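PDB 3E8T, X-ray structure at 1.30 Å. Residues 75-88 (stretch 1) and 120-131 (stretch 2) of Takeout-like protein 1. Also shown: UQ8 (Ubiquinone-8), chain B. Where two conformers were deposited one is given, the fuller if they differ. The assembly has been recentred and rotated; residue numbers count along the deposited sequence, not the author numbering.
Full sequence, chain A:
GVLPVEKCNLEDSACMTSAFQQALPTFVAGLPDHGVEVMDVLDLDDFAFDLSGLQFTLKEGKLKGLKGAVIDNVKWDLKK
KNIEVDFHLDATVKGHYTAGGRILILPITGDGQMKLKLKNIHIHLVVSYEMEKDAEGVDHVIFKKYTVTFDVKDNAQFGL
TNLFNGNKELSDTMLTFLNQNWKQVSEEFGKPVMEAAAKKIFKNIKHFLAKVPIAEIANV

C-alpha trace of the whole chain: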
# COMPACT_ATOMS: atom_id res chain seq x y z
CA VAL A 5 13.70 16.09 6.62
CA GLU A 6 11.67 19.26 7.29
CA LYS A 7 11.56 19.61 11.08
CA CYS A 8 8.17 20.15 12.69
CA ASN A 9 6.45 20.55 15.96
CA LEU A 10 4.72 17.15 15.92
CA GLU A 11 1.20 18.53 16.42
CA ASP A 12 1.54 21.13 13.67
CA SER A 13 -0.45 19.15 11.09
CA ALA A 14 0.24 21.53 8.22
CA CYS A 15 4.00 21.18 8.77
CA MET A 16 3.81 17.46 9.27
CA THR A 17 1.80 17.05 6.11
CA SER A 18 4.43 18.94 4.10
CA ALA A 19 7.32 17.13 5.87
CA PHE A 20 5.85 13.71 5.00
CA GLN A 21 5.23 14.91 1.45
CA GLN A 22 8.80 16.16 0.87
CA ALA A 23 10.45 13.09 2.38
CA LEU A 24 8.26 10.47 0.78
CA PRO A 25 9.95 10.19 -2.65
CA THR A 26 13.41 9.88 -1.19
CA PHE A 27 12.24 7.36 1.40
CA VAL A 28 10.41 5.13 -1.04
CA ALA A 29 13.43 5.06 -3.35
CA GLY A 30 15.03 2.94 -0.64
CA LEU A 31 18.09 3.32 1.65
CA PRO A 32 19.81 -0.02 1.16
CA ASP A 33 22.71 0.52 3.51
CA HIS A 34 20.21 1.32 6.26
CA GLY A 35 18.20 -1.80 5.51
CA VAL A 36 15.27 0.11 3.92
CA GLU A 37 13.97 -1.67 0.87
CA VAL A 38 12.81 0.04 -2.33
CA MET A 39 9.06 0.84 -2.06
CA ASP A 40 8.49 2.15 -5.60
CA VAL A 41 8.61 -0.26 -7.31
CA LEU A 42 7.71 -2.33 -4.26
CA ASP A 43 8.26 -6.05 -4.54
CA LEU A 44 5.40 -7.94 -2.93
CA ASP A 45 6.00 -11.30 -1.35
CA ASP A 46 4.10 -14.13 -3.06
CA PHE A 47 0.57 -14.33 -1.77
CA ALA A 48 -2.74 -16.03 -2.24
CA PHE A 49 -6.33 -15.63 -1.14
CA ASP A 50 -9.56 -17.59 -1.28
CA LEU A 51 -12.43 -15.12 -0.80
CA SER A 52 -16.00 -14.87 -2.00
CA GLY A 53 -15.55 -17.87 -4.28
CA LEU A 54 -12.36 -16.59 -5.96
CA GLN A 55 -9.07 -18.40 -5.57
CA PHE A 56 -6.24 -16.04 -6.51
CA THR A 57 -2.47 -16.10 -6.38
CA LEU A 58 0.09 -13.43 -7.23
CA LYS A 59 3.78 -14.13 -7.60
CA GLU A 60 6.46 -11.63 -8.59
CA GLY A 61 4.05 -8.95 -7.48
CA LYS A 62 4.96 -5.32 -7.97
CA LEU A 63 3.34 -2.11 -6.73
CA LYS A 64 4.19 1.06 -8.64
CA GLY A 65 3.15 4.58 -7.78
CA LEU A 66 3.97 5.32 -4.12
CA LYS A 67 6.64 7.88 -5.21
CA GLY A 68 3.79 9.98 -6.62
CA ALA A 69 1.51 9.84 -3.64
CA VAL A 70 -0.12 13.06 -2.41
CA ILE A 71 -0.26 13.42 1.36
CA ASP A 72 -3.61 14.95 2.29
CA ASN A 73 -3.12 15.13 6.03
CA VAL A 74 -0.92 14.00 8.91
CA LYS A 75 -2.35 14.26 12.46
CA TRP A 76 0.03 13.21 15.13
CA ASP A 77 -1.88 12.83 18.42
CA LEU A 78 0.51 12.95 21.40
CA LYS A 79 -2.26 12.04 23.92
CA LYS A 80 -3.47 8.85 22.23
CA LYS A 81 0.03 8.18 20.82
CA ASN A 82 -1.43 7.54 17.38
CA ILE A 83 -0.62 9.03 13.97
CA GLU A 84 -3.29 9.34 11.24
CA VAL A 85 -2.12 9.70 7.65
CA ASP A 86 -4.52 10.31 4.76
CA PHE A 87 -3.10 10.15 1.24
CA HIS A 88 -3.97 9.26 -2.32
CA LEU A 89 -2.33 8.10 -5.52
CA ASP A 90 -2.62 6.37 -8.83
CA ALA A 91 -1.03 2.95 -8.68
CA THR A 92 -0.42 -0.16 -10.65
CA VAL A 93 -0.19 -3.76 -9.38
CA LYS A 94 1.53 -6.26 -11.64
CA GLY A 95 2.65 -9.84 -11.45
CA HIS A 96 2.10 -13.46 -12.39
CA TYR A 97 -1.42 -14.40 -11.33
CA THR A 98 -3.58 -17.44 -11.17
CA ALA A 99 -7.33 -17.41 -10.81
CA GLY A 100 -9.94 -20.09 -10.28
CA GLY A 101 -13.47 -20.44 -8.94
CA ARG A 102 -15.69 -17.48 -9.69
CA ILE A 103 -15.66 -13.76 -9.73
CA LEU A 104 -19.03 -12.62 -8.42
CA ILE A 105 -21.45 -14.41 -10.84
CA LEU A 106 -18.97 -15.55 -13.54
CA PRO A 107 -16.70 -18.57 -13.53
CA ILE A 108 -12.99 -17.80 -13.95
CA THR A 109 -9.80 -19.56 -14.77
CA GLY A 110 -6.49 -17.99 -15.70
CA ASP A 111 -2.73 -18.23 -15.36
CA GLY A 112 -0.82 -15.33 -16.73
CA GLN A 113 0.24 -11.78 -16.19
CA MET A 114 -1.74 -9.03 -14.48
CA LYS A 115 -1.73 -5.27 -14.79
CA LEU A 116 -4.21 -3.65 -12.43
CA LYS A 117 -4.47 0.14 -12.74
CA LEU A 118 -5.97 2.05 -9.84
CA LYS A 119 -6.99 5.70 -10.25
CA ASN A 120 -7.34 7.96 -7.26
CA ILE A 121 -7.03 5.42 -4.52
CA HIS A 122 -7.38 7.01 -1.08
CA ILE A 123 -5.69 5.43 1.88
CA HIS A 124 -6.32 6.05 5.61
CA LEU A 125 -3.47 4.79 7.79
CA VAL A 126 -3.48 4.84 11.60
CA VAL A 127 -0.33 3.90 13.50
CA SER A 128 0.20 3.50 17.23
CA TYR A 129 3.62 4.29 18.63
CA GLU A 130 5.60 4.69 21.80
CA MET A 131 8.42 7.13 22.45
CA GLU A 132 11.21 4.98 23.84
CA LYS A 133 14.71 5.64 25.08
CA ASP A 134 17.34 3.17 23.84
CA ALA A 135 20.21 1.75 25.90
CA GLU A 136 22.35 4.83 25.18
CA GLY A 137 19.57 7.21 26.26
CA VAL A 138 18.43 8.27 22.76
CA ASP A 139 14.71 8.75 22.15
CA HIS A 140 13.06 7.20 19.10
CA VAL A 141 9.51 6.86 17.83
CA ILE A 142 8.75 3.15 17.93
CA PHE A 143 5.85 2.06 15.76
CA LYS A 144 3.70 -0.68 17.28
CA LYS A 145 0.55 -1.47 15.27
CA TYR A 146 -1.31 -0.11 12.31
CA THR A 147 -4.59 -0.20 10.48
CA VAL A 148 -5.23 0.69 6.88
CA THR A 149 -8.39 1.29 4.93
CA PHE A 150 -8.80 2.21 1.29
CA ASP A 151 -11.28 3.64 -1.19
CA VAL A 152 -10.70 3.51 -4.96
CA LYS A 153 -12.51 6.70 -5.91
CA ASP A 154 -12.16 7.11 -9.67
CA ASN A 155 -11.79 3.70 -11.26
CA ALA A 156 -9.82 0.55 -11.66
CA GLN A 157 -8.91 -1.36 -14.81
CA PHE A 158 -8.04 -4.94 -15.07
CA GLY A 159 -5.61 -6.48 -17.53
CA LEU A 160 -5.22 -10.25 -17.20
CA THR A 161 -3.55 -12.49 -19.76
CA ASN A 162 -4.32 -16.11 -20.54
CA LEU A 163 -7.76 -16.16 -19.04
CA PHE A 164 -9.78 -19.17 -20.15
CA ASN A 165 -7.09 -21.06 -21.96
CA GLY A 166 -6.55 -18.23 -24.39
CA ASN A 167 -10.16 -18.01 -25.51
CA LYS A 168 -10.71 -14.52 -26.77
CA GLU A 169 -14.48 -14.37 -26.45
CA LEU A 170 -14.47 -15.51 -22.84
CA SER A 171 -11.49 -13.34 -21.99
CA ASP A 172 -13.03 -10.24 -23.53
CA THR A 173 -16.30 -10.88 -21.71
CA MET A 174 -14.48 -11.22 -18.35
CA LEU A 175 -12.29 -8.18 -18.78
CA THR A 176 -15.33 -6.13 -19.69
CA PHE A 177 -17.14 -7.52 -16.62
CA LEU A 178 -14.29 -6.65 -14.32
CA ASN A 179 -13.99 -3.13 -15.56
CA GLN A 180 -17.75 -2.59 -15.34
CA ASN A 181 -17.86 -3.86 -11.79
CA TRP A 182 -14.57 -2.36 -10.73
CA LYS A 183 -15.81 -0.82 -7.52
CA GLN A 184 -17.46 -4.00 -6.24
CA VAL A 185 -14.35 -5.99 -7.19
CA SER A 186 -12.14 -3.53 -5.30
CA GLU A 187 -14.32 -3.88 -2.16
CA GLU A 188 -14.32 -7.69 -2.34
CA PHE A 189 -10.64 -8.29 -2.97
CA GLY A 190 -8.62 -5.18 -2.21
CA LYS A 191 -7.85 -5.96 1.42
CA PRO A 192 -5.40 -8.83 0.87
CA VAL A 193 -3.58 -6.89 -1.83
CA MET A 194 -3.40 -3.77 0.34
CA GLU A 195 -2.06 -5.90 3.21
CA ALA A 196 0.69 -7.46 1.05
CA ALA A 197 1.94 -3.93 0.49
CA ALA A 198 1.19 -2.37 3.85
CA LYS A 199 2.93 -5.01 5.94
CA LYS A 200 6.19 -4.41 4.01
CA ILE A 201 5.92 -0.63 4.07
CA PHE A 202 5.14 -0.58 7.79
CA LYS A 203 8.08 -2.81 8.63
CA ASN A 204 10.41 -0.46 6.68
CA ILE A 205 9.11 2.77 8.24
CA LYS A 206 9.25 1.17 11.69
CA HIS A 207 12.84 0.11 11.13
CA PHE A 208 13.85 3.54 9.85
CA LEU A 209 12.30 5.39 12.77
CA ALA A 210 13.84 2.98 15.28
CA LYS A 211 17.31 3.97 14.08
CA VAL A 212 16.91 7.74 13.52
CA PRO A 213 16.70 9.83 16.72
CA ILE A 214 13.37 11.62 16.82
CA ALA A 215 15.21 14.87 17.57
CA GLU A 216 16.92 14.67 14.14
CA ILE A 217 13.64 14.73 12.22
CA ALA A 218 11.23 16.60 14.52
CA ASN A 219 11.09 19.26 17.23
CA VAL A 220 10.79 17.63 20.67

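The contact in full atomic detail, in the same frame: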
# COMPACT_ATOMS: atom_id res chain seq x y z
N LYS A 75 -1.95 13.81 11.12
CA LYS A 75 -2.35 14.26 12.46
C LYS A 75 -1.69 13.34 13.46
O LYS A 75 -1.97 12.13 13.54
CB LYS A 75 -3.85 14.18 12.66
CG LYS A 75 -4.34 14.63 14.06
CD LYS A 75 -5.88 14.64 14.18
CE LYS A 75 -6.39 14.76 15.64
NZ LYS A 75 -5.36 14.52 16.70
N TRP A 76 -0.73 13.90 14.16
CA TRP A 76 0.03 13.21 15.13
C TRP A 76 -0.60 13.58 16.46
O TRP A 76 -0.61 14.76 16.81
CB TRP A 76 1.51 13.65 14.93
CG TRP A 76 2.45 12.89 15.68
CD1 TRP A 76 2.44 12.67 17.04
CD2 TRP A 76 3.59 12.23 15.17
NE1 TRP A 76 3.53 11.90 17.38
CE2 TRP A 76 4.24 11.60 16.27
CE3 TRP A 76 4.15 12.10 13.91
CZ2 TRP A 76 5.39 10.88 16.13
CZ3 TRP A 76 5.30 11.35 13.78
CH2 TRP A 76 5.92 10.76 14.89
N ASP A 77 -1.19 12.61 17.15
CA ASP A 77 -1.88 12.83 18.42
C ASP A 77 -1.03 12.35 19.59
O ASP A 77 -0.98 11.15 19.87
CB ASP A 77 -3.21 12.13 18.42
CG ASP A 77 -3.96 12.29 19.73
OD1 ASP A 77 -3.43 12.94 20.66
OD2 ASP A 77 -5.09 11.73 19.82
N LEU A 78 -0.38 13.28 20.29
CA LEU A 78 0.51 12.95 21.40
C LEU A 78 -0.21 12.33 22.62
O LEU A 78 0.41 11.59 23.38
CB LEU A 78 1.32 14.20 21.80
CG LEU A 78 2.37 14.74 20.79
CD1 LEU A 78 2.86 16.19 21.17
CD2 LEU A 78 3.58 13.81 20.59
N LYS A 79 -1.51 12.58 22.77
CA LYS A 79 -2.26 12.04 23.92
C LYS A 79 -2.60 10.55 23.76
O LYS A 79 -2.37 9.73 24.66
CB LYS A 79 -3.55 12.86 24.12
CG LYS A 79 -4.45 12.38 25.26
CD LYS A 79 -5.71 13.23 25.43
CE LYS A 79 -6.49 12.82 26.68
NZ LYS A 79 -7.06 11.44 26.60
N LYS A 80 -3.12 10.21 22.58
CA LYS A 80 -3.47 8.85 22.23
C LYS A 80 -2.25 8.04 21.77
O LYS A 80 -2.32 6.81 21.74
CB LYS A 80 -4.51 8.86 21.12
CG LYS A 80 -5.91 9.27 21.62
CD LYS A 80 -6.95 9.25 20.52
CE LYS A 80 -7.39 7.83 20.16
NZ LYS A 80 -8.32 7.80 18.97
N LYS A 81 -1.17 8.74 21.44
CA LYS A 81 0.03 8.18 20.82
C LYS A 81 -0.32 7.40 19.55
O LYS A 81 0.04 6.24 19.36
CB LYS A 81 0.84 7.34 21.80
CG LYS A 81 1.32 8.12 23.02
CD LYS A 81 2.01 7.16 23.97
CE LYS A 81 1.89 7.52 25.44
NZ LYS A 81 2.56 6.47 26.27
N ASN A 82 -1.06 8.07 18.69
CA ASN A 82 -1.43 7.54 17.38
C ASN A 82 -1.09 8.62 16.35
O ASN A 82 -1.07 9.80 16.65
CB ASN A 82 -2.93 7.20 17.27
CG ASN A 82 -3.39 6.00 18.13
OD1 ASN A 82 -2.63 5.12 18.49
ND2 ASN A 82 -4.70 5.97 18.41
N ILE A 83 -0.85 8.17 15.12
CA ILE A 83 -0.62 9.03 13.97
C ILE A 83 -1.63 8.63 12.89
O ILE A 83 -1.71 7.45 12.57
CB ILE A 83 0.79 8.86 13.42
CG1 ILE A 83 1.86 8.98 14.50
CG2 ILE A 83 1.08 9.86 12.33
CD1 ILE A 83 3.23 8.42 14.12
N GLU A 84 -2.38 9.59 12.35
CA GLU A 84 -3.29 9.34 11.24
C GLU A 84 -2.77 10.01 10.01
O GLU A 84 -2.49 11.23 10.03
CB GLU A 84 -4.67 9.89 11.54
CG GLU A 84 -5.36 9.26 12.73
CD GLU A 84 -6.85 9.59 12.84
OE1 GLU A 84 -7.43 10.18 11.88
OE2 GLU A 84 -7.46 9.22 13.88
N VAL A 85 -2.62 9.22 8.93
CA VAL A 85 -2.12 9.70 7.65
C VAL A 85 -3.16 9.39 6.57
O VAL A 85 -3.56 8.23 6.38
CB VAL A 85 -0.76 9.05 7.25
CG1 VAL A 85 -0.25 9.67 6.02
CG2 VAL A 85 0.28 9.15 8.39
N ASP A 86 -3.60 10.43 5.88
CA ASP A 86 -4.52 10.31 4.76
C ASP A 86 -3.75 10.69 3.51
O ASP A 86 -3.10 11.73 3.47
CB ASP A 86 -5.69 11.27 4.94
CG ASP A 86 -6.60 10.86 6.03
OD1 ASP A 86 -7.25 9.83 5.84
OD2 ASP A 86 -6.66 11.52 7.08
N PHE A 87 -3.78 9.85 2.49
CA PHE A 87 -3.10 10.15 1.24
C PHE A 87 -3.81 9.50 0.07
O PHE A 87 -4.69 8.66 0.26
CB PHE A 87 -1.61 9.73 1.28
CG PHE A 87 -1.35 8.26 1.50
CD1 PHE A 87 -1.00 7.46 0.44
CD2 PHE A 87 -1.41 7.71 2.79
CE1 PHE A 87 -0.70 6.11 0.61
CE2 PHE A 87 -1.12 6.35 2.97
CZ PHE A 87 -0.79 5.58 1.85
N HIS A 88 -3.41 9.86 -1.13
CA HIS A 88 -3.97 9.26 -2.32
C HIS A 88 -2.97 9.19 -3.43
O HIS A 88 -1.94 9.86 -3.40
CB HIS A 88 -5.25 9.99 -2.76
CG HIS A 88 -5.01 11.39 -3.25
ND1 HIS A 88 -4.96 12.49 -2.42
CD2 HIS A 88 -4.77 11.85 -4.50
CE1 HIS A 88 -4.73 13.58 -3.15
NE2 HIS A 88 -4.60 13.22 -4.41
N ASN A 120 -6.89 7.20 -8.40
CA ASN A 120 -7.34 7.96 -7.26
C ASN A 120 -7.76 7.04 -6.13
O ASN A 120 -8.87 7.13 -5.59
CB ASN A 120 -8.47 8.92 -7.66
CG ASN A 120 -8.67 10.04 -6.68
OD1 ASN A 120 -7.79 10.37 -5.90
ND2 ASN A 120 -9.85 10.63 -6.73
N ILE A 121 -6.82 6.21 -5.71
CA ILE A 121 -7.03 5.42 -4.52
C ILE A 121 -6.66 6.25 -3.29
O ILE A 121 -5.55 6.77 -3.23
CB ILE A 121 -6.37 4.00 -4.59
CG1 ILE A 121 -6.75 3.21 -3.34
CG2 ILE A 121 -4.89 4.11 -4.79
CD1 ILE A 121 -6.32 1.72 -3.43
N HIS A 122 -7.58 6.34 -2.34
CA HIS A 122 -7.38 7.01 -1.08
C HIS A 122 -7.15 6.01 0.01
O HIS A 122 -7.80 4.96 0.06
CB HIS A 122 -8.58 7.88 -0.76
CG HIS A 122 -8.65 9.12 -1.61
ND1 HIS A 122 -8.51 10.39 -1.10
CD2 HIS A 122 -8.69 9.28 -2.95
CE1 HIS A 122 -8.53 11.27 -2.08
NE2 HIS A 122 -8.67 10.63 -3.21
N ILE A 123 -6.13 6.29 0.83
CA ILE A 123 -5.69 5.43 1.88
C ILE A 123 -5.75 6.18 3.21
O ILE A 123 -5.34 7.31 3.30
CB ILE A 123 -4.25 4.92 1.67
CG1 ILE A 123 -4.12 4.24 0.32
CG2 ILE A 123 -3.81 4.00 2.78
CD1 ILE A 123 -4.85 3.01 0.17
N HIS A 124 -6.29 5.55 4.23
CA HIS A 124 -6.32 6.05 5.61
C HIS A 124 -5.52 5.09 6.49
O HIS A 124 -5.91 3.94 6.69
CB HIS A 124 -7.77 6.20 6.12
CG HIS A 124 -7.89 6.73 7.51
ND1 HIS A 124 -7.72 8.06 7.82
CD2 HIS A 124 -8.19 6.11 8.69
CE1 HIS A 124 -7.89 8.24 9.12
NE2 HIS A 124 -8.20 7.08 9.67
N LEU A 125 -4.39 5.57 6.97
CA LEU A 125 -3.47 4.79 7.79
C LEU A 125 -3.48 5.34 9.21
O LEU A 125 -3.34 6.54 9.41
CB LEU A 125 -2.05 4.91 7.21
CG LEU A 125 -0.88 4.41 8.03
CD1 LEU A 125 -0.91 2.88 8.10
CD2 LEU A 125 0.43 4.92 7.44
N VAL A 126 -3.61 4.47 10.21
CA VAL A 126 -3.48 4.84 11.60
C VAL A 126 -2.38 3.98 12.19
O VAL A 126 -2.38 2.76 12.00
CB VAL A 126 -4.79 4.64 12.37
CG1 VAL A 126 -4.60 5.14 13.83
CG2 VAL A 126 -5.95 5.31 11.64
N VAL A 127 -1.43 4.61 12.88
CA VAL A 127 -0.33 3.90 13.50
C VAL A 127 -0.27 4.26 14.97
O VAL A 127 -0.38 5.44 15.32
CB VAL A 127 1.00 4.31 12.86
CG1 VAL A 127 2.22 3.76 13.61
CG2 VAL A 127 1.02 3.96 11.36
N SER A 128 -0.10 3.26 15.83
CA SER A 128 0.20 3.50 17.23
C SER A 128 1.68 3.41 17.47
O SER A 128 2.38 2.62 16.83
CB SER A 128 -0.54 2.52 18.08
OG SER A 128 -0.24 1.23 17.68
N TYR A 129 2.18 4.24 18.38
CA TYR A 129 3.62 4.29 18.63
C TYR A 129 3.86 4.51 20.11
O TYR A 129 2.97 4.91 20.87
CB TYR A 129 4.30 5.42 17.82
CG TYR A 129 3.99 6.77 18.32
CD1 TYR A 129 4.78 7.33 19.33
CD2 TYR A 129 2.88 7.50 17.88
CE1 TYR A 129 4.49 8.56 19.83
CE2 TYR A 129 2.59 8.76 18.40
CZ TYR A 129 3.41 9.27 19.41
OH TYR A 129 3.13 10.50 19.93
N GLU A 130 5.11 4.31 20.49
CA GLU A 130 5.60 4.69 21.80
C GLU A 130 6.91 5.43 21.60
O GLU A 130 7.70 5.04 20.74
CB GLU A 130 5.84 3.43 22.61
CG GLU A 130 4.57 2.75 23.12
CD GLU A 130 3.89 3.53 24.22
OE1 GLU A 130 4.57 3.84 25.22
OE2 GLU A 130 2.68 3.83 24.08
N MET A 131 7.13 6.46 22.40
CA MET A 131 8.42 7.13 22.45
C MET A 131 9.24 6.35 23.46
O MET A 131 8.82 6.19 24.62
CB MET A 131 8.28 8.57 22.93
CG MET A 131 7.57 9.55 22.03
SD MET A 131 8.36 9.70 20.46
CE MET A 131 10.06 9.61 20.90
C45 UQ8 B . -8.00 -12.00 -10.96
C44 UQ8 B . -9.33 -11.44 -10.45
C46 UQ8 B . -10.43 -11.86 -11.40
C43 UQ8 B . -9.32 -9.93 -10.29
C42 UQ8 B . -8.05 -9.46 -9.57
C41 UQ8 B . -8.10 -9.88 -8.11
C39 UQ8 B . -7.65 -8.75 -7.22
C40 UQ8 B . -6.49 -8.91 -6.24
C38 UQ8 B . -8.33 -7.56 -7.24
C37 UQ8 B . -8.01 -6.45 -6.47
C36 UQ8 B . -8.83 -5.30 -7.06
C34 UQ8 B . -8.47 -3.95 -6.46
C35 UQ8 B . -9.05 -2.86 -7.09
C33 UQ8 B . -7.57 -3.84 -5.41
C32 UQ8 B . -7.16 -2.70 -4.73
C31 UQ8 B . -5.75 -2.96 -4.14
C29 UQ8 B . -5.25 -1.85 -3.23
C30 UQ8 B . -6.21 -1.22 -2.17
C28 UQ8 B . -3.94 -1.39 -3.35
C27 UQ8 B . -3.37 -0.39 -2.59
C26 UQ8 B . -1.86 -0.60 -2.40
C24 UQ8 B . -1.21 0.63 -1.77
C25 UQ8 B . -1.10 1.95 -2.56
C23 UQ8 B . -0.73 0.56 -0.48
C22 UQ8 B . -0.11 1.58 0.25
C21 UQ8 B . 0.13 1.15 1.70
C19 UQ8 B . 0.48 2.28 2.67
C20 UQ8 B . 0.52 1.81 4.12
C18 UQ8 B . 1.73 3.07 2.25
C17 UQ8 B . 2.10 4.12 3.30
C16 UQ8 B . 3.01 5.23 2.75
C14 UQ8 B . 3.62 5.99 3.92
C15 UQ8 B . 2.75 6.30 5.15
C13 UQ8 B . 4.96 6.40 3.90
C12 UQ8 B . 5.55 7.08 4.96
C11 UQ8 B . 6.72 7.99 4.53
C9 UQ8 B . 6.94 9.14 5.53
C10 UQ8 B . 6.28 8.87 6.89
C8 UQ8 B . 8.44 9.38 5.68
C7 UQ8 B . 8.98 8.96 7.05
C6 UQ8 B . 8.77 10.03 8.14
C1 UQ8 B . 8.32 9.64 9.41
C1M UQ8 B . 8.05 8.29 9.63
C2 UQ8 B . 8.11 10.57 10.44
O2 UQ8 B . 7.71 10.23 11.55
C3 UQ8 B . 8.37 11.92 10.21
O3 UQ8 B . 8.17 12.82 11.22
C3M UQ8 B . 9.33 12.89 12.05
C4 UQ8 B . 8.82 12.34 8.97
O4 UQ8 B . 9.07 13.66 8.77
C4M UQ8 B . 7.93 14.46 9.13
C5 UQ8 B . 9.02 11.40 7.94
O5 UQ8 B . 9.43 11.80 6.85
O HOH W 1 -9.06 6.93 12.21
O HOH W 2 -7.62 9.02 3.03

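Strands 82-88 and 121-131 of Takeout-like protein 1 run antiparallel, their N-to-C directions 160° apart, and bury 1056 Å² between the two stretches. The register pairs N82 with S128 through to H88 with H122. At the hydrogen-bonded pairs each residue both gives and receives: I83 N to V127 O (2.8 Å) and V127 N to I83 O (2.9 Å); V85 N to L125 O and L125 N to V85 O (both 2.8 Å); F87 N to I123 O (3.1 Å) and I123 N to F87 O (2.8 Å). Y129 N extends the ladder to K81 O at 3.1 Å. Between these rungs, CA-H groups approach the same carbonyls, as in N82 CA to V127 O (3.1 Å) and E84 CA to L125 O (3.3 Å). The amides of N82 and E84 turn instead to the preceding strand of stretch 1, where E84 N reaches K75 O at 2.8 Å and N82 N makes a weak bond to D77 O at 3.3 Å, so that the start of strand 82-88 is bonded along both edges.

Side chains alternate between the two faces. On the face of E84, D86, H122 and H124, H124 ND1 donates to D86 OD1 (2.7 Å, nearly linear). A water donates to D86 OD1 and to I123 O, both at 2.9 Å, tying the carboxylate of D86 to the backbone of the other strand. A second water lies 2.7 Å from H124 NE2 and donates weakly to E84 OE2 at 3.3 Å, so both ring nitrogens of H124 have partners. Farther along, H88 CB sits squarely over the H122 ring, 3.4 Å from its centroid; the two imidazole planes are nearly parallel but slid apart. H122 NE2 donates weakly to N120 OD1 at 2.8 Å, while H88 ND1 is satisfied elsewhere in the structure.

The face of V85, F87, I123 and L125 is apolar and meets the ubiquinone-8 tail. I123 CB lies over the F87 ring, with I123 CG2 3.5 Å from F87 CZ; F87 CZ also comes within 3.5 Å of UQ8 C17, and L125 CD2 within 3.5 Å of UQ8 C15.

At the hairpin end, Y129 is held between K81 CB on one ring face and W76 CZ2 on the opposite one, with I83 CG1 3.8 Å from Y129 CD2. Its hydroxyl accepts a weak bond from W76 NE1 (2.9 Å), giving the buried indole NH a partner. K81 NZ forms a long salt bridge to E130 OE2 at 3.4 Å, its hydrogen bonding weak. Within the turn, D77 OD1 accepts from K79 N at 2.9 Å and weakly from K80 N at 3.4 Å.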